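Spot 14 protein (Mus musculus, PDB 3ONT) modulates fatty acid synthesis and lipogenesis, notably in the lactating mammary gland, forming homodimers and heterodimers with MID1IP1. Local coordinates at the interface of chains A and B. Sequence-based numbering; all coordinates share one arbitrary frame. Chains: chain A/B, Spot 14 protein.

Contact 1: the interface of chains A and B. Residues chain A 18, 21-22, 25-26, 68, 72; chain B 130, 133-134, 137.
A:Tyr22 lays its ring edge against the backbone between B:Leu133 and B:Thr134, a helix-to-helix contact in the homodimer of this Spot 14 family helical bundle. Helix 15-32 of chain A packs here on the long helix 115-147 of chain B, with helix 58-73 of chain A flanking it.

The contacts across are apolar. The tyrosine CG stands anti to its backbone N (chi1 178°), which sends the ring toward chain B; its CE1 lies 3.6 Å from B:Leu133 CB. B:Leu130 CD2 sits over one ring face and A:Val26 CG2 over the opposite face, both near the rim. A:Ile68 CD1 meets B:Leu133 CD1 at 3.5 Å, the two side chains crossing at about a right angle. A:Val18 CG1 touches B:Leu130 CB at 3.6 Å, while A:Val25 CG1 lies 3.7 Å from the B:Ala137 methyl CB.

The polar bond stays within chain B. B:Thr134 OG1 donates to B:Leu130 O at 2.6 Å, approaching 35° above the carbonyl plane. This hydroxyl oxygen also lies 3.3 Å from A:Tyr22 CD1, while the threonine methyl CG2 points to A:Arg21 and A:Val25. An alanine here would probably leave B:Leu130 O without its hydroxyl mate and open a gap beside the tyrosine ring and A:Val25 CG2.

Contact 2: the interface of chains A and B. Residues chain A 25-26, 28-29, 32, 39, 62, 65; chain B 137, 140-141.
A:Met29, modelled as selenomethionine, runs its side chain past B:Thr141 and brings its selenium beside B:Val140. The contact is a helix-packing patch in which helix 15-32 of chain A, with help from helix 58-73, receives the long helix 115-147 of chain B.

Among the apolar contacts, A:Met29 has CG anti to the backbone N (chi1 -173°), and the extended chain carries SE to 4.0 Å from B:Val140 CB; the bend at the last torsion turns only CE. Next to the selenium, A:Leu65 CD1 lies 3.7 Å from B:Ala137 CA and also approaches B:Val140 CG2. The B:Thr141 methyl, CG2, meets both branches of A:Val32, the side chains crossing at about a right angle; the distance to CG1 is 3.8 Å.

Polar groups at this patch communicate through water. B:Thr141 OG1 donates to B:Ala137 O at 3.0 Å, tilted 32° from the carbonyl plane, and lies 2.9 Å from the oxygen of water 1. That water is 2.6 Å from A:Val25 O, giving a bridge between the chains; its link to A:Asn28 OD1 is weak. The same threonine oxygen contacts A:Met29 CG at 3.4 Å, which places a polar atom against the aliphatic chain while the water and its own helix satisfy it.

The patch thus joins hydrophobic packing to a water bridge and holds the 137-141 stretch of the long helix against the other subunit in the homodimer.

Contact 3: the interface of chains A and B. Residues chain A 144, 147-148; chain B 38-39, 42.
A:Met147, a selenomethionine, sets its terminal methyl against the backbone carbonyl and CB of B:Leu38: CE lies 3.3 Å from the carbonyl O and 3.7 Å from CB of that leucine. This end-of-helix contact of the homodimer brings the last turn of helix 115-147 in chain A, and the loop residue that follows, onto the short 3-10 helix 36-39 of chain B.

The first shell is van der Waals packing and centres on B:Leu38. Its CD1 branch meets A:Thr148 CG2 at 3.8 Å, the two side chains crossing at about a right angle. The same CD1 lies 4.1 Å from the phenol oxygen OH of A:Tyr144. The leucine therefore offers its CB and backbone to the selenomethionine, and one methyl to the tyrosine and threonine. B:Leu39 and B:Val42 add looser packing at the margin, with B:Val42 CG2 4.2 Å from A:Met147 SE.

Further out, torsions and a local hydrogen bond place these groups. The selenomethionine chain bends at its last torsion (chi3 42°), turning CE toward B:Leu38. A:Thr148 CG2 also rests over one face of the A:Tyr144 ring, near the rim, and is thus shared between its own chain and chain B. A serine in place of A:Thr148 lacks this methyl, which would probably open a gap between B:Leu38 CD1 and the tyrosine ring. Helping to hold the threonine rotamer, A:Thr148 OG1 donates to A:Tyr144 O at 3.0 Å from a position tilted 27° from the carbonyl plane.

Contact 4: the interface of chains A and B. Residues chain A 132-133, 136-137, 140; chain B 61, 64-65, 112, 115.
Helix 115-147 of chain A, with helical backbone torsions at every residue here (phi/psi -59°/-53° at A:His132), packs against helix 58-73, the short helix 110-113 and the start of the long helix of chain B.

In this Spot 14 family homodimer, A:His132 and B:Glu112 reach toward each other tip to tip. The imidazole NE2 donates to both carboxylate oxygens on their syn lone pairs, at 2.8 Å to OE2 and 3.2 Å to OE1. The OE1 bond is the straighter and lies near the ring plane. Ring and carboxylate planes are 54° apart.

B:Tyr61 both touches chain A and steadies the glutamate: its phenol OH donates to B:Glu112 OE2 at 2.6 Å from the anti side, so OE2 accepts from two donors and the carboxylate is restrained in rotation. A:Lys136 CB approaches the tyrosine ring at its edge, 3.8 Å from CE2, and the lysine CG lies over one face of the imidazole near the rim. Its NZ stays 4.8 Å from B:Glu112 OE2, where its charge could still favour an ionised carboxylate.

The A:Leu133 and B:Leu115 side chains slide past each other in opposite directions, CD2 to CD1 3.7 Å, and A:Leu133 CD2 nears B:Leu65 CD2 and B:Met64 CE. A:Val140 CG2 meets B:Leu65 CD1 tip to tip.

Contact 1: the interface of chains A and B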
loop_
_atom_site.group_PDB
_atom_site.type_symbol
_atom_site.label_atom_id
_atom_site.label_comp_id
_atom_site.label_asym_id
_atom_site.label_seq_id
_atom_site.Cartn_x
_atom_site.Cartn_y
_atom_site.Cartn_z
ATOM N N VAL A 18 -3.491 5.335 9.231
ATOM C CA VAL A 18 -2.267 6.049 8.930
ATOM C C VAL A 18 -2.421 6.983 7.708
ATOM O O VAL A 18 -1.983 8.144 7.750
ATOM C CB VAL A 18 -1.086 5.039 8.769
ATOM C CG1 VAL A 18 -0.064 5.521 7.766
ATOM C CG2 VAL A 18 -0.426 4.780 10.110
ATOM N N ARG A 21 -4.552 10.078 8.705
ATOM C CA ARG A 21 -3.799 10.892 9.659
ATOM C C ARG A 21 -2.793 11.745 8.866
ATOM O O ARG A 21 -2.645 12.954 9.096
ATOM C CB ARG A 21 -3.065 10.028 10.664
ATOM C CG ARG A 21 -3.074 10.626 12.032
ATOM C CD ARG A 21 -1.792 10.335 12.823
ATOM N NE ARG A 21 -1.504 11.442 13.754
ATOM C CZ ARG A 21 -0.304 11.710 14.281
ATOM N NH1 ARG A 21 0.750 10.952 13.984
ATOM N NH2 ARG A 21 -0.157 12.750 15.104
ATOM N N TYR A 22 -2.136 11.108 7.898
ATOM C CA TYR A 22 -1.215 11.800 7.030
ATOM C C TYR A 22 -1.920 12.905 6.263
ATOM O O TYR A 22 -1.458 14.061 6.244
ATOM C CB TYR A 22 -0.553 10.836 6.064
ATOM C CG TYR A 22 0.375 11.534 5.110
ATOM C CD1 TYR A 22 1.643 11.950 5.520
ATOM C CD2 TYR A 22 -0.008 11.777 3.800
ATOM C CE1 TYR A 22 2.497 12.597 4.653
ATOM C CE2 TYR A 22 0.850 12.408 2.922
ATOM C CZ TYR A 22 2.097 12.820 3.361
ATOM O OH TYR A 22 2.934 13.470 2.492
ATOM N N VAL A 25 -2.761 15.806 8.523
ATOM C CA VAL A 25 -1.611 16.608 8.893
ATOM C C VAL A 25 -1.140 17.469 7.710
ATOM O O VAL A 25 -0.814 18.654 7.870
ATOM C CB VAL A 25 -0.495 15.720 9.454
ATOM C CG1 VAL A 25 0.818 16.479 9.536
ATOM C CG2 VAL A 25 -0.901 15.231 10.833
ATOM N N VAL A 26 -1.144 16.891 6.517
ATOM C CA VAL A 26 -0.706 17.642 5.363
ATOM C C VAL A 26 -1.704 18.749 5.031
ATOM O O VAL A 26 -1.287 19.859 4.689
ATOM C CB VAL A 26 -0.413 16.737 4.139
ATOM C CG1 VAL A 26 -0.193 17.581 2.877
ATOM C CG2 VAL A 26 0.790 15.860 4.420
ATOM N N ILE A 68 2.615 13.574 -2.463
ATOM C CA ILE A 68 2.251 12.275 -1.947
ATOM C C ILE A 68 0.831 12.330 -1.384
ATOM O O ILE A 68 0.024 11.433 -1.614
ATOM C CB ILE A 68 3.246 11.842 -0.882
ATOM C CG1 ILE A 68 4.588 11.529 -1.547
ATOM C CG2 ILE A 68 2.695 10.672 -0.073
ATOM C CD1 ILE A 68 5.662 11.149 -0.589
ATOM N N VAL A 72 -2.458 9.893 -1.871
ATOM C CA VAL A 72 -3.161 9.319 -0.753
ATOM C C VAL A 72 -4.640 9.681 -0.818
ATOM O O VAL A 72 -5.478 8.870 -0.475
ATOM C CB VAL A 72 -2.553 9.801 0.573
ATOM C CG1 VAL A 72 -3.438 9.440 1.749
ATOM C CG2 VAL A 72 -1.138 9.248 0.754
ATOM N N LEU B 130 4.523 6.671 5.243
ATOM C CA LEU B 130 3.503 7.635 5.672
ATOM C C LEU B 130 3.666 8.046 7.150
ATOM O O LEU B 130 3.426 9.197 7.508
ATOM C CB LEU B 130 2.096 7.099 5.415
ATOM C CG LEU B 130 1.715 6.799 3.963
ATOM C CD1 LEU B 130 0.307 6.330 3.870
ATOM C CD2 LEU B 130 1.885 8.023 3.101
ATOM N N LEU B 133 6.656 10.412 7.221
ATOM C CA LEU B 133 6.302 11.668 6.595
ATOM C C LEU B 133 5.254 12.486 7.373
ATOM O O LEU B 133 5.290 13.728 7.350
ATOM C CB LEU B 133 5.850 11.439 5.160
ATOM C CG LEU B 133 6.927 10.949 4.185
ATOM C CD1 LEU B 133 6.337 10.841 2.794
ATOM C CD2 LEU B 133 8.175 11.826 4.172
ATOM N N THR B 134 4.339 11.794 8.051
ATOM C CA THR B 134 3.388 12.419 8.952
ATOM C C THR B 134 4.131 13.207 10.025
ATOM O O THR B 134 3.772 14.348 10.317
ATOM C CB THR B 134 2.431 11.370 9.603
ATOM O OG1 THR B 134 1.629 10.760 8.583
ATOM C CG2 THR B 134 1.514 12.013 10.637
ATOM N N ALA B 137 5.997 16.287 8.059
ATOM C CA ALA B 137 4.978 17.309 7.836
ATOM C C ALA B 137 4.652 18.097 9.115
ATOM O O ALA B 137 4.515 19.327 9.071
ATOM C CB ALA B 137 3.724 16.699 7.231
#

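Contact 2: the interface of chains A and B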
loop_
_atom_site.group_PDB
_atom_site.type_symbol
_atom_site.label_atom_id
_atom_site.label_comp_id
_atom_site.label_asym_id
_atom_site.label_seq_id
_atom_site.Cartn_x
_atom_site.Cartn_y
_atom_site.Cartn_z
ATOM N N VAL A 25 -2.761 15.806 8.523
ATOM C CA VAL A 25 -1.611 16.608 8.893
ATOM C C VAL A 25 -1.140 17.469 7.710
ATOM O O VAL A 25 -0.814 18.654 7.870
ATOM C CB VAL A 25 -0.495 15.720 9.454
ATOM C CG1 VAL A 25 0.818 16.479 9.536
ATOM C CG2 VAL A 25 -0.901 15.231 10.833
ATOM N N VAL A 26 -1.144 16.891 6.517
ATOM C CA VAL A 26 -0.706 17.642 5.363
ATOM C C VAL A 26 -1.704 18.749 5.031
ATOM O O VAL A 26 -1.287 19.859 4.689
ATOM C CB VAL A 26 -0.413 16.737 4.139
ATOM C CG1 VAL A 26 -0.193 17.581 2.877
ATOM C CG2 VAL A 26 0.790 15.860 4.420
ATOM N N ASN A 28 -3.623 20.325 7.189
ATOM C CA ASN A 28 -3.323 21.325 8.176
ATOM C C ASN A 28 -2.061 22.110 7.836
ATOM O O ASN A 28 -2.031 23.344 8.012
ATOM C CB ASN A 28 -3.190 20.735 9.570
ATOM C CG ASN A 28 -3.029 21.814 10.621
ATOM O OD1 ASN A 28 -1.984 21.920 11.258
ATOM N ND2 ASN A 28 -4.052 22.666 10.767
HETATM N N MSE A 29 -1.026 21.402 7.367
HETATM C CA MSE A 29 0.215 22.026 6.935
HETATM C C MSE A 29 -0.077 23.065 5.858
HETATM O O MSE A 29 0.464 24.176 5.900
HETATM C CB MSE A 29 1.193 20.987 6.396
HETATM C CG MSE A 29 2.564 21.530 6.086
HETATM SE SE MSE A 29 3.733 20.244 5.204
HETATM C CE MSE A 29 2.749 20.072 3.518
ATOM N N VAL A 32 -1.678 26.229 7.279
ATOM C CA VAL A 32 -0.714 26.992 8.082
ATOM C C VAL A 32 0.340 27.719 7.241
ATOM O O VAL A 32 0.650 28.899 7.488
ATOM C CB VAL A 32 -0.020 26.081 9.129
ATOM C CG1 VAL A 32 1.212 26.746 9.727
ATOM C CG2 VAL A 32 -1.008 25.675 10.223
ATOM N N LEU A 39 9.643 29.289 2.614
ATOM C CA LEU A 39 10.343 28.010 2.789
ATOM C C LEU A 39 11.533 27.854 1.844
ATOM O O LEU A 39 12.406 27.020 2.084
ATOM C CB LEU A 39 9.391 26.825 2.607
ATOM C CG LEU A 39 8.193 26.666 3.550
ATOM C CD1 LEU A 39 7.300 25.464 3.167
ATOM C CD2 LEU A 39 8.642 26.518 5.009
ATOM N N PHE A 62 8.365 20.223 1.280
ATOM C CA PHE A 62 6.975 20.618 1.376
ATOM C C PHE A 62 6.214 20.190 0.099
ATOM O O PHE A 62 5.183 19.528 0.165
ATOM C CB PHE A 62 6.985 22.132 1.596
ATOM C CG PHE A 62 5.663 22.799 1.481
ATOM C CD1 PHE A 62 4.766 22.780 2.530
ATOM C CD2 PHE A 62 5.351 23.543 0.341
ATOM C CE1 PHE A 62 3.542 23.465 2.434
ATOM C CE2 PHE A 62 4.138 24.221 0.225
ATOM C CZ PHE A 62 3.232 24.179 1.274
ATOM N N LEU A 65 5.723 16.395 0.049
ATOM C CA LEU A 65 4.703 16.044 1.012
ATOM C C LEU A 65 3.317 16.249 0.405
ATOM O O LEU A 65 2.475 15.352 0.469
ATOM C CB LEU A 65 4.869 16.878 2.274
ATOM C CG LEU A 65 6.085 16.585 3.157
ATOM C CD1 LEU A 65 6.130 17.575 4.297
ATOM C CD2 LEU A 65 6.038 15.173 3.691
ATOM N N ALA B 137 5.997 16.287 8.059
ATOM C CA ALA B 137 4.978 17.309 7.836
ATOM C C ALA B 137 4.652 18.097 9.115
ATOM O O ALA B 137 4.515 19.327 9.071
ATOM C CB ALA B 137 3.724 16.699 7.231
ATOM N N VAL B 140 7.516 20.484 9.537
ATOM C CA VAL B 140 7.460 21.597 8.609
ATOM C C VAL B 140 6.479 22.665 9.104
ATOM O O VAL B 140 6.769 23.857 9.017
ATOM C CB VAL B 140 7.065 21.187 7.190
ATOM C CG1 VAL B 140 6.902 22.457 6.318
ATOM C CG2 VAL B 140 8.083 20.225 6.591
ATOM N N THR B 141 5.327 22.232 9.615
ATOM C CA THR B 141 4.300 23.142 10.127
ATOM C C THR B 141 4.850 23.929 11.303
ATOM O O THR B 141 4.717 25.139 11.352
ATOM C CB THR B 141 3.038 22.368 10.572
ATOM O OG1 THR B 141 2.538 21.613 9.469
ATOM C CG2 THR B 141 1.961 23.303 11.038
HETATM O O HOH W 1 0.234 19.897 9.861
#

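Contact 3: the interface of chains A and B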
loop_
_atom_site.group_PDB
_atom_site.type_symbol
_atom_site.label_atom_id
_atom_site.label_comp_id
_atom_site.label_asym_id
_atom_site.label_seq_id
_atom_site.Cartn_x
_atom_site.Cartn_y
_atom_site.Cartn_z
ATOM N N TYR A 144 -13.834 -24.621 -8.197
ATOM C CA TYR A 144 -14.620 -25.384 -7.220
ATOM C C TYR A 144 -16.043 -25.672 -7.696
ATOM O O TYR A 144 -16.559 -26.777 -7.521
ATOM C CB TYR A 144 -14.699 -24.646 -5.897
ATOM C CG TYR A 144 -15.356 -25.455 -4.807
ATOM C CD1 TYR A 144 -16.732 -25.389 -4.594
ATOM C CD2 TYR A 144 -14.596 -26.292 -3.976
ATOM C CE1 TYR A 144 -17.327 -26.116 -3.587
ATOM C CE2 TYR A 144 -15.184 -27.022 -2.970
ATOM C CZ TYR A 144 -16.551 -26.933 -2.779
ATOM O OH TYR A 144 -17.147 -27.657 -1.765
HETATM N N MSE A 147 -15.633 -28.357 -10.338
HETATM C CA MSE A 147 -15.315 -29.621 -9.664
HETATM C C MSE A 147 -16.499 -30.297 -9.021
HETATM O O MSE A 147 -16.592 -31.515 -9.027
HETATM C CB MSE A 147 -14.297 -29.395 -8.566
HETATM C CG MSE A 147 -12.909 -29.186 -9.056
HETATM SE SE MSE A 147 -11.863 -28.486 -7.590
HETATM C CE MSE A 147 -12.536 -29.613 -6.176
ATOM N N THR A 148 -17.384 -29.521 -8.420
ATOM C CA THR A 148 -18.491 -30.126 -7.706
ATOM C C THR A 148 -19.756 -30.030 -8.548
ATOM O O THR A 148 -20.867 -30.003 -8.013
ATOM C CB THR A 148 -18.696 -29.484 -6.338
ATOM O OG1 THR A 148 -19.006 -28.099 -6.509
ATOM C CG2 THR A 148 -17.444 -29.613 -5.497
ATOM N N LEU B 38 -11.441 -30.664 -0.713
ATOM C CA LEU B 38 -11.550 -31.034 -2.130
ATOM C C LEU B 38 -10.498 -30.314 -3.006
ATOM O O LEU B 38 -10.191 -30.776 -4.119
ATOM C CB LEU B 38 -12.969 -30.755 -2.668
ATOM C CG LEU B 38 -14.106 -31.523 -1.973
ATOM C CD1 LEU B 38 -15.413 -31.288 -2.704
ATOM C CD2 LEU B 38 -13.854 -33.052 -1.807
ATOM N N LEU B 39 -9.966 -29.189 -2.516
ATOM C CA LEU B 39 -8.911 -28.452 -3.224
ATOM C C LEU B 39 -7.533 -29.089 -3.059
ATOM O O LEU B 39 -6.624 -28.804 -3.840
ATOM C CB LEU B 39 -8.853 -26.991 -2.771
ATOM C CG LEU B 39 -10.072 -26.086 -2.979
ATOM C CD1 LEU B 39 -9.863 -24.673 -2.388
ATOM C CD2 LEU B 39 -10.435 -25.965 -4.465
ATOM N N VAL B 42 -5.105 -30.619 -6.165
ATOM C CA VAL B 42 -5.425 -30.003 -7.451
ATOM C C VAL B 42 -4.218 -29.154 -7.741
ATOM O O VAL B 42 -3.868 -28.275 -6.942
ATOM C CB VAL B 42 -6.691 -29.125 -7.408
ATOM C CG1 VAL B 42 -6.852 -28.347 -8.711
ATOM C CG2 VAL B 42 -7.929 -29.969 -7.138
#

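Contact 4: the interface of chains A and B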
loop_
_atom_site.group_PDB
_atom_site.type_symbol
_atom_site.label_atom_id
_atom_site.label_comp_id
_atom_site.label_asym_id
_atom_site.label_seq_id
_atom_site.Cartn_x
_atom_site.Cartn_y
_atom_site.Cartn_z
ATOM N N HIS A 132 -4.280 -8.776 -9.587
ATOM C CA HIS A 132 -3.942 -10.110 -10.043
ATOM C C HIS A 132 -4.692 -11.157 -9.185
ATOM O O HIS A 132 -5.419 -11.991 -9.726
ATOM C CB HIS A 132 -2.423 -10.295 -9.969
ATOM C CG HIS A 132 -1.959 -11.659 -10.352
ATOM N ND1 HIS A 132 -2.078 -12.154 -11.633
ATOM C CD2 HIS A 132 -1.371 -12.634 -9.622
ATOM C CE1 HIS A 132 -1.588 -13.382 -11.678
ATOM N NE2 HIS A 132 -1.152 -13.697 -10.471
ATOM N N LEU A 133 -4.552 -11.062 -7.860
ATOM C CA LEU A 133 -5.126 -12.031 -6.952
ATOM C C LEU A 133 -6.667 -12.050 -6.944
ATOM O O LEU A 133 -7.277 -13.115 -6.747
ATOM C CB LEU A 133 -4.582 -11.830 -5.545
ATOM C CG LEU A 133 -3.093 -12.133 -5.349
ATOM C CD1 LEU A 133 -2.729 -11.955 -3.889
ATOM C CD2 LEU A 133 -2.688 -13.520 -5.838
ATOM N N LYS A 136 -7.462 -14.243 -9.653
ATOM C CA LYS A 136 -7.126 -15.635 -9.342
ATOM C C LYS A 136 -8.138 -16.253 -8.365
ATOM O O LYS A 136 -8.618 -17.359 -8.599
ATOM C CB LYS A 136 -5.703 -15.750 -8.812
ATOM C CG LYS A 136 -4.678 -15.003 -9.655
ATOM C CD LYS A 136 -3.765 -15.932 -10.421
ATOM C CE LYS A 136 -4.464 -16.582 -11.580
ATOM N NZ LYS A 136 -3.844 -17.904 -11.880
ATOM N N ALA A 137 -8.485 -15.519 -7.303
ATOM C CA ALA A 137 -9.600 -15.883 -6.433
ATOM C C ALA A 137 -10.887 -16.173 -7.222
ATOM O O ALA A 137 -11.597 -17.141 -6.921
ATOM C CB ALA A 137 -9.831 -14.814 -5.376
ATOM N N VAL A 140 -10.383 -19.599 -8.666
ATOM C CA VAL A 140 -10.526 -20.651 -7.678
ATOM C C VAL A 140 -12.006 -20.959 -7.426
ATOM O O VAL A 140 -12.382 -22.124 -7.313
ATOM C CB VAL A 140 -9.858 -20.325 -6.342
ATOM C CG1 VAL A 140 -10.183 -21.444 -5.322
ATOM C CG2 VAL A 140 -8.354 -20.141 -6.509
ATOM N N TYR B 61 -2.886 -22.340 -2.126
ATOM C CA TYR B 61 -3.112 -21.082 -2.770
ATOM C C TYR B 61 -4.348 -20.390 -2.204
ATOM O O TYR B 61 -4.316 -19.204 -1.839
ATOM C CB TYR B 61 -3.283 -21.318 -4.256
ATOM C CG TYR B 61 -3.209 -20.059 -5.044
ATOM C CD1 TYR B 61 -2.006 -19.375 -5.175
ATOM C CD2 TYR B 61 -4.342 -19.535 -5.651
ATOM C CE1 TYR B 61 -1.933 -18.206 -5.895
ATOM C CE2 TYR B 61 -4.279 -18.350 -6.375
ATOM C CZ TYR B 61 -3.077 -17.699 -6.488
ATOM O OH TYR B 61 -3.010 -16.539 -7.201
HETATM N N MSE B 64 -3.489 -18.909 0.975
HETATM C CA MSE B 64 -2.755 -17.661 0.845
HETATM C C MSE B 64 -3.721 -16.510 0.566
HETATM O O MSE B 64 -3.633 -15.450 1.191
HETATM C CB MSE B 64 -1.702 -17.768 -0.255
HETATM C CG MSE B 64 -0.799 -16.551 -0.333
HETATM SE SE MSE B 64 0.359 -16.466 -1.930
HETATM C CE MSE B 64 -1.054 -16.168 -3.262
ATOM N N LEU B 65 -4.632 -16.732 -0.380
ATOM C CA LEU B 65 -5.640 -15.755 -0.728
ATOM C C LEU B 65 -6.385 -15.302 0.526
ATOM O O LEU B 65 -6.527 -14.101 0.762
ATOM C CB LEU B 65 -6.606 -16.342 -1.747
ATOM C CG LEU B 65 -6.073 -16.589 -3.160
ATOM C CD1 LEU B 65 -7.141 -17.263 -3.990
ATOM C CD2 LEU B 65 -5.644 -15.294 -3.810
ATOM N N GLU B 112 4.268 -16.948 -7.770
ATOM C CA GLU B 112 2.894 -16.847 -7.285
ATOM C C GLU B 112 2.772 -16.984 -5.750
ATOM O O GLU B 112 1.961 -16.299 -5.135
ATOM C CB GLU B 112 2.023 -17.879 -8.006
ATOM C CG GLU B 112 0.521 -17.599 -8.001
ATOM C CD GLU B 112 0.089 -16.425 -8.898
ATOM O OE1 GLU B 112 0.774 -16.127 -9.899
ATOM O OE2 GLU B 112 -0.957 -15.816 -8.597
ATOM N N LEU B 115 4.042 -14.043 -3.418
ATOM C CA LEU B 115 3.160 -12.882 -3.438
ATOM C C LEU B 115 2.735 -12.396 -2.062
ATOM O O LEU B 115 2.643 -11.192 -1.848
ATOM C CB LEU B 115 1.950 -13.101 -4.349
ATOM C CG LEU B 115 2.195 -12.945 -5.860
ATOM C CD1 LEU B 115 0.890 -12.745 -6.596
ATOM C CD2 LEU B 115 3.103 -11.782 -6.177
#

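Contact 1 and contact 2 form a continuous strip, their C-alpha centres about 9 Å apart and sharing A:Val25, A:Val26 and B:Ala137. Contact 3 and contact 4 lie about 16 Å apart toward the opposite end of the dimer; contact 1 is about 31 Å from contact 4, and contact 2 about 54 Å from contact 3. Helix 115-147 takes part in all four, supplied by chain B in the first pair and mainly by chain A in the second, with B:Leu115 also in contact 4. By the two-fold symmetry each patch recurs with chains exchanged, so the long helices bind the homodimer along much of its length.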